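Side-chain contact in calcium dodecin (Mycobacterium tuberculosis, PDB 3ONR), which binds calcium ions at the interfaces between subunits of a hollow spherical dodecamer and may sequester additional small ligands: residues E24-A29 with I58-S63. The protein carries 2 engineered substitutions. Residues are numbered along the deposited sequence; the frame is centred on the assembly and turned at random.
Sequences EAVQRA and IKLEVS
Ala25 and Leu60 mark the closest approach of the two backbones, with 7.8 Å between Ala25 CA and Leu60 CA, where helix 18-32 lies on the middle strand of the three-stranded antiparallel sheet. This is the dodecin fold, one helix packed against a sheet of strand order 1-3-2. The i to i+4 bond from Ala29 N to Ala25 O (2.9 Å) marks 24-29 as helix, whereas Leu60, in strand 54-65, bonds through its backbone to Ile10 of strand 4-14, an outer strand of the sheet within this chain. No hydrogen bond joins 24-29 to 58-63; they bury 154 Å² in all, and the side-chain contacts across it are apolar.

One branch of Leu60 does the touching. CG lies anti to the carbonyl carbon (chi1 -58°), and CD1, anti to CA (chi2 177°), extends the chain to the methyl of Ala25. Val26 meets the same Leu60 methyl with CG2, 4.0 Å from Leu60 CD1, the two side chains crossing at about a right angle. Leu60 also packs on Val41 of strand 38-48 and on Ala22, about one turn before Ala25 and Val26 in helix 18-32. Val26 rests on Val48 of a neighbouring subunit, which brings the helix side of the contact to a subunit interface. Leu60 lies about 12 Å, side chain to ion, from a bound calcium. The tightest touch is methyl on methyl, Ala25 CB to Leu60 CD1 at 3.7 Å.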
loop_
_atom_site.group_PDB
_atom_site.type_symbol
_atom_site.label_atom_id
_atom_site.label_comp_id
_atom_site.label_asym_id
_atom_site.label_seq_id
_atom_site.Cartn_x
_atom_site.Cartn_y
_atom_site.Cartn_z
ATOM N N GLU A 24 8.267 7.658 -25.343
ATOM C CA GLU A 24 7.188 7.760 -26.372
ATOM C C GLU A 24 5.953 8.402 -25.734
ATOM O O GLU A 24 5.369 9.283 -26.360
ATOM C CB GLU A 24 6.777 6.378 -26.903
ATOM C CG GLU A 24 7.865 5.649 -27.714
ATOM C CD GLU A 24 8.103 6.169 -29.064
ATOM O OE1 GLU A 24 8.943 5.564 -29.761
ATOM O OE2 GLU A 24 7.433 7.159 -29.459
ATOM N N ALA A 25 5.579 7.900 -24.554
ATOM C CA ALA A 25 4.435 8.458 -23.769
ATOM C C ALA A 25 4.674 9.941 -23.472
ATOM O O ALA A 25 3.803 10.774 -23.743
ATOM C CB ALA A 25 4.202 7.707 -22.482
ATOM N N VAL A 26 5.834 10.260 -22.899
ATOM C CA VAL A 26 6.140 11.712 -22.667
ATOM C C VAL A 26 6.113 12.572 -23.907
ATOM O O VAL A 26 5.494 13.650 -23.890
ATOM C CB VAL A 26 7.502 11.908 -21.957
ATOM C CG1 VAL A 26 7.894 13.375 -21.959
ATOM C CG2 VAL A 26 7.452 11.261 -20.537
ATOM N N GLN A 27 6.720 12.132 -24.997
ATOM C CA GLN A 27 6.677 12.960 -26.233
ATOM C C GLN A 27 5.261 13.216 -26.782
ATOM O O GLN A 27 4.904 14.367 -27.152
ATOM C CB GLN A 27 7.578 12.342 -27.265
ATOM C CG GLN A 27 9.088 12.678 -27.000
ATOM C CD GLN A 27 9.333 14.130 -26.444
ATOM O OE1 GLN A 27 8.960 15.148 -27.080
ATOM N NE2 GLN A 27 9.952 14.210 -25.248
ATOM N N ARG A 28 4.448 12.142 -26.776
ATOM C CA ARG A 28 3.015 12.230 -27.111
ATOM C C ARG A 28 2.297 13.276 -26.165
ATOM O O ARG A 28 1.592 14.192 -26.644
ATOM C CB ARG A 28 2.317 10.843 -27.033
ATOM C CG ARG A 28 0.763 10.924 -27.255
ATOM C CD ARG A 28 0.416 11.564 -28.654
ATOM N NE ARG A 28 -1.034 11.890 -28.830
ATOM C CZ ARG A 28 -1.713 12.939 -28.306
ATOM N NH1 ARG A 28 -1.135 13.829 -27.504
ATOM N NH2 ARG A 28 -2.994 13.128 -28.633
ATOM N N ALA A 29 2.503 13.168 -24.858
ATOM C CA ALA A 29 1.969 14.146 -23.901
ATOM C C ALA A 29 2.395 15.590 -24.284
ATOM O O ALA A 29 1.585 16.547 -24.330
ATOM C CB ALA A 29 2.428 13.811 -22.484
ATOM N N ILE A 58 4.624 0.790 -19.944
ATOM C CA ILE A 58 4.910 1.529 -18.697
ATOM C C ILE A 58 3.842 2.621 -18.489
ATOM O O ILE A 58 3.525 3.309 -19.442
ATOM C CB ILE A 58 6.338 2.097 -18.673
ATOM C CG1 ILE A 58 6.656 2.786 -17.339
ATOM C CG2 ILE A 58 6.536 3.144 -19.827
ATOM C CD1 ILE A 58 8.204 2.976 -17.183
ATOM N N LYS A 59 3.259 2.646 -17.281
ATOM C CA LYS A 59 2.172 3.593 -16.936
ATOM C C LYS A 59 2.894 4.715 -16.197
ATOM O O LYS A 59 3.634 4.457 -15.182
ATOM C CB LYS A 59 1.121 2.910 -16.013
ATOM C CG LYS A 59 0.009 3.889 -15.629
ATOM C CD LYS A 59 -1.248 3.145 -15.241
ATOM C CE LYS A 59 -1.122 2.449 -13.944
ATOM N NZ LYS A 59 -2.506 1.896 -13.550
ATOM N N LEU A 60 2.650 5.938 -16.672
ATOM C CA LEU A 60 3.242 7.164 -16.162
ATOM C C LEU A 60 2.141 8.132 -15.670
ATOM O O LEU A 60 1.092 8.197 -16.253
ATOM C CB LEU A 60 3.963 7.913 -17.249
ATOM C CG LEU A 60 5.118 7.140 -17.982
ATOM C CD1 LEU A 60 5.672 7.974 -19.074
ATOM C CD2 LEU A 60 6.230 6.810 -16.954
ATOM N N GLU A 61 2.450 8.881 -14.638
ATOM C CA GLU A 61 1.476 9.933 -14.179
ATOM C C GLU A 61 2.125 11.292 -14.519
ATOM O O GLU A 61 3.287 11.531 -14.157
ATOM C CB GLU A 61 1.280 9.785 -12.666
ATOM C CG GLU A 61 0.297 10.775 -12.060
ATOM C CD GLU A 61 0.232 10.752 -10.521
ATOM O OE1 GLU A 61 0.186 11.828 -9.914
ATOM O OE2 GLU A 61 0.180 9.687 -9.887
ATOM N N VAL A 62 1.388 12.177 -15.188
ATOM C CA VAL A 62 1.869 13.529 -15.490
ATOM C C VAL A 62 0.737 14.511 -15.127
ATOM O O VAL A 62 -0.433 14.121 -15.082
ATOM C CB VAL A 62 2.221 13.708 -17.042
ATOM C CG1 VAL A 62 3.403 12.771 -17.378
ATOM C CG2 VAL A 62 0.996 13.344 -17.904
ATOM N N SER A 63 1.101 15.773 -14.916
ATOM C CA SER A 63 0.066 16.799 -14.697
ATOM C C SER A 63 0.330 18.020 -15.545
ATOM O O SER A 63 1.462 18.235 -16.001
ATOM C CB SER A 63 0.004 17.159 -13.234
ATOM O OG SER A 63 1.291 17.569 -12.771
#